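PDB 3T66: nickel ABC transporter (Nickel-binding protein) from Bacillus halodurans, which probably serves as the extracellular solute-binding component of an ABC transporter that takes up nickel or peptides. Local coordinates for residues F130-S135 with D432-L437; N386-R391 with G395-A400. All coordinates share one frame; numbering follows the deposited sequence.

Overall arrangement
Contact 1 lies about 17 Å from the centre of the chain and is partly buried. Contact 2 is buried and lies about 9 Å from that centre. Their own centres are about 12 Å apart. Contact 1 joins a loop to helix 431-447 over a long sequence gap, through packing on the flat end of an arginine and a long salt bridge. Contact 2 is local and packs the end of strand 381-387 and its loop against helix 395-402 through a CH-pi contact. The two meet: Asp393 pairs with Arg434 and bonds to Gly395 N, and Ser135 O takes a weak hydrogen bond from Arg391. Leu398 also packs on helix 431-447.

Contact 1: F130-S135 with D432-L437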
loop_
_atom_site.group_PDB
_atom_site.type_symbol
_atom_site.label_atom_id
_atom_site.label_comp_id
_atom_site.label_asym_id
_atom_site.label_seq_id
_atom_site.Cartn_x
_atom_site.Cartn_y
_atom_site.Cartn_z
ATOM N N PHE A 130 -2.737 22.246 -1.083
ATOM C CA PHE A 130 -2.747 20.804 -0.976
ATOM C C PHE A 130 -1.456 20.277 -1.622
ATOM O O PHE A 130 -1.423 19.932 -2.804
ATOM C CB PHE A 130 -3.982 20.288 -1.716
ATOM C CG PHE A 130 -4.307 18.842 -1.451
ATOM C CD1 PHE A 130 -5.397 18.247 -2.078
ATOM C CD2 PHE A 130 -3.527 18.065 -0.608
ATOM C CE1 PHE A 130 -5.734 16.918 -1.834
ATOM C CE2 PHE A 130 -3.859 16.719 -0.369
ATOM C CZ PHE A 130 -4.959 16.152 -0.982
ATOM N N PRO A 131 -0.372 20.257 -0.859
ATOM C CA PRO A 131 0.909 19.893 -1.415
ATOM C C PRO A 131 0.862 18.509 -1.942
ATOM O O PRO A 131 1.562 18.197 -2.897
ATOM C CB PRO A 131 1.826 19.900 -0.220
ATOM C CG PRO A 131 1.255 20.908 0.658
ATOM C CD PRO A 131 -0.248 20.802 0.501
ATOM N N GLU A 132 0.039 17.659 -1.352
ATOM C CA GLU A 132 0.080 16.293 -1.799
ATOM C C GLU A 132 -1.003 16.019 -2.799
ATOM O O GLU A 132 -1.344 14.869 -3.035
ATOM C CB GLU A 132 0.104 15.309 -0.633
ATOM C CG GLU A 132 -0.743 15.650 0.579
ATOM C CD GLU A 132 -0.112 16.654 1.589
ATOM O OE1 GLU A 132 0.353 16.218 2.689
ATOM O OE2 GLU A 132 -0.131 17.870 1.294
ATOM N N PHE A 133 -1.512 17.084 -3.430
ATOM C CA PHE A 133 -2.619 16.963 -4.394
ATOM C C PHE A 133 -2.331 15.962 -5.542
ATOM O O PHE A 133 -3.136 15.083 -5.766
ATOM C CB PHE A 133 -3.118 18.349 -4.910
ATOM C CG PHE A 133 -4.037 18.264 -6.117
ATOM C CD1 PHE A 133 -5.347 17.859 -5.982
ATOM C CD2 PHE A 133 -3.574 18.538 -7.377
ATOM C CE1 PHE A 133 -6.198 17.714 -7.101
ATOM C CE2 PHE A 133 -4.427 18.399 -8.509
ATOM C CZ PHE A 133 -5.730 17.990 -8.366
ATOM N N ILE A 134 -1.202 16.074 -6.255
ATOM C CA ILE A 134 -0.949 15.211 -7.419
ATOM C C ILE A 134 -1.023 13.750 -7.080
ATOM O O ILE A 134 -1.687 12.990 -7.780
ATOM C CB ILE A 134 0.377 15.526 -8.155
ATOM C CG1 ILE A 134 0.261 16.866 -8.884
ATOM C CG2 ILE A 134 0.681 14.486 -9.235
ATOM C CD1 ILE A 134 -1.052 17.090 -9.612
ATOM N N SER A 135 -0.391 13.351 -5.980
ATOM C CA SER A 135 -0.351 11.942 -5.641
ATOM C C SER A 135 -1.754 11.319 -5.506
ATOM O O SER A 135 -1.907 10.077 -5.628
ATOM C CB SER A 135 0.540 11.691 -4.424
ATOM O OG SER A 135 -0.180 11.808 -3.212
ATOM N N ASP A 432 11.055 16.623 -5.117
ATOM C CA ASP A 432 12.370 16.178 -4.662
ATOM C C ASP A 432 12.675 16.543 -3.212
ATOM O O ASP A 432 13.410 15.800 -2.520
ATOM C CB ASP A 432 13.490 16.629 -5.609
ATOM C CG ASP A 432 13.327 16.062 -7.024
ATOM O OD1 ASP A 432 12.463 15.188 -7.228
ATOM O OD2 ASP A 432 14.055 16.484 -7.950
ATOM N N VAL A 433 12.116 17.656 -2.735
ATOM C CA VAL A 433 12.345 18.056 -1.328
ATOM C C VAL A 433 11.392 17.337 -0.389
ATOM O O VAL A 433 11.749 17.025 0.740
ATOM C CB VAL A 433 12.227 19.564 -1.127
ATOM C CG1 VAL A 433 12.689 19.944 0.242
ATOM C CG2 VAL A 433 13.059 20.272 -2.166
ATOM N N ARG A 434 10.184 17.057 -0.864
ATOM C CA ARG A 434 9.288 16.190 -0.109
ATOM C C ARG A 434 10.017 14.868 0.168
ATOM O O ARG A 434 10.014 14.341 1.289
ATOM C CB ARG A 434 7.991 15.939 -0.858
ATOM C CG ARG A 434 7.089 17.148 -0.971
ATOM C CD ARG A 434 5.731 16.746 -1.545
ATOM N NE ARG A 434 5.051 15.782 -0.673
ATOM C CZ ARG A 434 4.529 16.127 0.498
ATOM N NH1 ARG A 434 4.617 17.385 0.923
ATOM N NH2 ARG A 434 3.940 15.226 1.248
ATOM N N ALA A 435 10.663 14.358 -0.862
ATOM C CA ALA A 435 11.543 13.247 -0.714
ATOM C C ALA A 435 12.618 13.470 0.357
ATOM O O ALA A 435 12.833 12.573 1.166
ATOM C CB ALA A 435 12.186 12.945 -2.036
ATOM N N LYS A 436 13.316 14.617 0.355
ATOM C CA LYS A 436 14.457 14.772 1.294
ATOM C C LYS A 436 13.938 14.759 2.732
ATOM O O LYS A 436 14.546 14.154 3.642
ATOM C CB LYS A 436 15.346 16.018 1.017
ATOM N N LEU A 437 12.802 15.415 2.933
ATOM C CA LEU A 437 12.246 15.556 4.273
ATOM C C LEU A 437 11.740 14.218 4.843
ATOM O O LEU A 437 11.959 13.911 6.008
ATOM C CB LEU A 437 11.173 16.619 4.254
ATOM C CG LEU A 437 11.821 17.974 4.001
ATOM C CD1 LEU A 437 10.882 18.907 3.312
ATOM C CD2 LEU A 437 12.181 18.575 5.300
#
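Pro131 and Glu132 meet Arg434 in a small, partly buried contact between a loop and a helix of this periplasmic-binding-protein fold. The loop follows strand 121-126, and Arg434 reaches out from helix 431-447. Pro131 and Glu132 are the two central residues of a type I beta turn from Phe130 to Phe133. The turn is closed by Phe133 N to Phe130 O at 2.9 Å.

The Arg434 chain bends at chi3 (61°), and its guanidinium end lies against the turn. Glu132 CB sits over one face of that group. Pro131 CB comes to it obliquely, 3.9 Å from Arg434 NH1. The Glu132 and Arg434 side chains cross at about a right angle, and their carboxylate and guanidinium planes are 53° apart.

Glu132 OE1 is 4.0 Å from Arg434 NH2, a long salt bridge. OE1 stands off the plane of the guanidinium, away from the directions of its N-H groups, so any attraction is probably electrostatic and weak. The firmer partners of Arg434 are Asp393, in a salt bridge through NE, and the backbone oxygen of Thr428, bonded to NH1. These probably set the pose of the guanidinium, with Glu132 adding a second negative charge nearby.

Within the turn, the Phe130 ring has Phe133 CA 3.7 Å above its centre on one face, and Glu132 OE2 lies at its edge, in plane. Just after the turn, Ser135 OG donates a hydrogen bond of 3.3 Å to Glu132 O.

Contact 2: N386-R391 with G395-A400; sequences NVTSPR and GYYLNA
The Tyr397 ring receives Thr388 on one face, with Thr388 CB 4.0 Å above the middle of the ring, in the strand-loop-helix connection from strand 381-387 to helix 395-402. The end of the Asn386 side chain meets the same ring obliquely, close to CE1. Its amide plane is 54° from the ring plane, and the two side chains cross at about a right angle. Separately, the Tyr396 ring has Ala400 CB on one face, 3.7 Å above the plane and offset toward the rim. This is an i to i+4 contact inside helix 395-402.

Strand 381-387 ends, a short loop follows, and the helix starts at Gly395. The helix runs back alongside the strand end, and Tyr397 packs on Thr388 there. Thr388 and Tyr397 have the closest CA atoms, 5.5 Å apart.

The main interaction is CH-pi. Thr388 CB lies 9° off the ring normal, almost directly above the centroid. The two side chains lie side by side and point the same way. With CG anti to the backbone N (chi1 162°), the Tyr397 ring extends along Thr388. The Tyr397 hydroxyl is hydrogen-bonded to that of Tyr402, farther along the same helix. Without the ring, as with an alanine here, the side chain of Thr388 would probably lose its cover and the Tyr402 hydroxyl this partner.

The methyl and hydroxyl of Thr388 have separate roles. OG1 is hydrogen-bonded to the carbonyl oxygen of Pro286, whereas the methyl carbon, Thr388 CG2, faces the ring, 4.1 Å from Tyr397 CE1.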
loop_
_atom_site.group_PDB
_atom_site.type_symbol
_atom_site.label_atom_id
_atom_site.label_comp_id
_atom_site.label_asym_id
_atom_site.label_seq_id
_atom_site.Cartn_x
_atom_site.Cartn_y
_atom_site.Cartn_z
ATOM N N ASN A 386 0.031 -0.775 8.955
ATOM C CA ASN A 386 -0.378 0.376 8.126
ATOM C C ASN A 386 0.106 0.233 6.709
ATOM O O ASN A 386 1.127 -0.426 6.457
ATOM C CB ASN A 386 0.270 1.665 8.603
ATOM C CG ASN A 386 0.461 1.728 10.107
ATOM O OD1 ASN A 386 -0.465 2.120 10.830
ATOM N ND2 ASN A 386 1.688 1.392 10.585
ATOM N N VAL A 387 -0.591 0.876 5.773
ATOM C CA VAL A 387 0.028 1.155 4.459
ATOM C C VAL A 387 0.627 2.536 4.604
ATOM O O VAL A 387 -0.098 3.484 4.883
ATOM C CB VAL A 387 -0.952 1.227 3.318
ATOM C CG1 VAL A 387 -0.205 1.018 2.060
ATOM C CG2 VAL A 387 -2.004 0.190 3.452
ATOM N N THR A 388 1.945 2.646 4.427
ATOM C CA THR A 388 2.677 3.841 4.862
ATOM C C THR A 388 2.910 4.840 3.711
ATOM O O THR A 388 3.168 6.039 3.945
ATOM C CB THR A 388 4.009 3.461 5.504
ATOM O OG1 THR A 388 4.847 2.916 4.507
ATOM C CG2 THR A 388 3.820 2.420 6.514
ATOM N N SER A 389 2.814 4.341 2.479
ATOM C CA SER A 389 3.121 5.137 1.310
ATOM C C SER A 389 2.202 4.702 0.167
ATOM O O SER A 389 2.636 4.088 -0.830
ATOM C CB SER A 389 4.572 4.956 0.956
ATOM O OG SER A 389 4.855 3.582 0.851
ATOM N N PRO A 390 0.918 5.057 0.290
ATOM C CA PRO A 390 -0.151 4.398 -0.470
ATOM C C PRO A 390 0.017 4.617 -1.973
ATOM O O PRO A 390 -0.253 3.684 -2.779
ATOM C CB PRO A 390 -1.431 5.093 0.026
ATOM C CG PRO A 390 -0.982 6.099 1.101
ATOM C CD PRO A 390 0.474 6.351 0.829
ATOM N N ARG A 391 0.432 5.824 -2.367
ATOM C CA ARG A 391 0.775 5.977 -3.761
ATOM C C ARG A 391 1.988 6.788 -3.946
ATOM O O ARG A 391 1.984 7.805 -4.635
ATOM C CB ARG A 391 -0.397 6.393 -4.634
ATOM C CG ARG A 391 -1.193 7.481 -4.127
ATOM C CD ARG A 391 -2.642 7.124 -4.079
ATOM N NE ARG A 391 -3.190 8.127 -3.187
ATOM C CZ ARG A 391 -4.010 7.908 -2.170
ATOM N NH1 ARG A 391 -4.381 8.946 -1.435
ATOM N NH2 ARG A 391 -4.490 6.698 -1.918
ATOM N N GLY A 395 3.428 11.578 3.251
ATOM C CA GLY A 395 2.934 12.730 4.040
ATOM C C GLY A 395 1.714 12.509 4.933
ATOM O O GLY A 395 1.686 12.983 6.066
ATOM N N TYR A 396 0.703 11.794 4.421
ATOM C CA TYR A 396 -0.449 11.454 5.220
ATOM C C TYR A 396 -0.025 10.546 6.348
ATOM O O TYR A 396 -0.374 10.790 7.494
ATOM C CB TYR A 396 -1.606 10.820 4.439
ATOM C CG TYR A 396 -2.723 10.411 5.399
ATOM C CD1 TYR A 396 -3.761 11.311 5.757
ATOM C CD2 TYR A 396 -2.691 9.139 6.029
ATOM C CE1 TYR A 396 -4.747 10.946 6.670
ATOM C CE2 TYR A 396 -3.659 8.761 6.949
ATOM C CZ TYR A 396 -4.682 9.659 7.260
ATOM O OH TYR A 396 -5.611 9.230 8.179
ATOM N N TYR A 397 0.718 9.498 6.055
ATOM C CA TYR A 397 1.049 8.554 7.123
ATOM C C TYR A 397 1.764 9.237 8.283
ATOM O O TYR A 397 1.444 9.038 9.476
ATOM C CB TYR A 397 1.947 7.472 6.571
ATOM C CG TYR A 397 2.664 6.719 7.622
ATOM C CD1 TYR A 397 1.977 5.849 8.464
ATOM C CD2 TYR A 397 4.051 6.859 7.779
ATOM C CE1 TYR A 397 2.640 5.095 9.439
ATOM C CE2 TYR A 397 4.751 6.130 8.771
ATOM C CZ TYR A 397 4.035 5.226 9.599
ATOM O OH TYR A 397 4.695 4.477 10.575
ATOM N N LEU A 398 2.757 10.032 7.915
ATOM C CA LEU A 398 3.674 10.531 8.892
ATOM C C LEU A 398 2.917 11.490 9.716
ATOM O O LEU A 398 2.897 11.385 10.934
ATOM C CB LEU A 398 4.839 11.238 8.246
ATOM C CG LEU A 398 5.889 10.301 7.702
ATOM C CD1 LEU A 398 6.842 11.099 6.849
ATOM C CD2 LEU A 398 6.599 9.600 8.805
ATOM N N ASN A 399 2.269 12.428 9.057
ATOM C CA ASN A 399 1.493 13.361 9.801
ATOM C C ASN A 399 0.492 12.646 10.725
ATOM O O ASN A 399 0.416 12.943 11.935
ATOM C CB ASN A 399 0.789 14.333 8.887
ATOM C CG ASN A 399 0.351 15.558 9.624
ATOM O OD1 ASN A 399 1.113 16.528 9.766
ATOM N ND2 ASN A 399 -0.873 15.522 10.132
ATOM N N ALA A 400 -0.228 11.672 10.177
ATOM C CA ALA A 400 -1.248 11.000 10.938
ATOM C C ALA A 400 -0.666 10.302 12.166
ATOM O O ALA A 400 -1.283 10.289 13.240
ATOM C CB ALA A 400 -1.987 10.032 10.083
#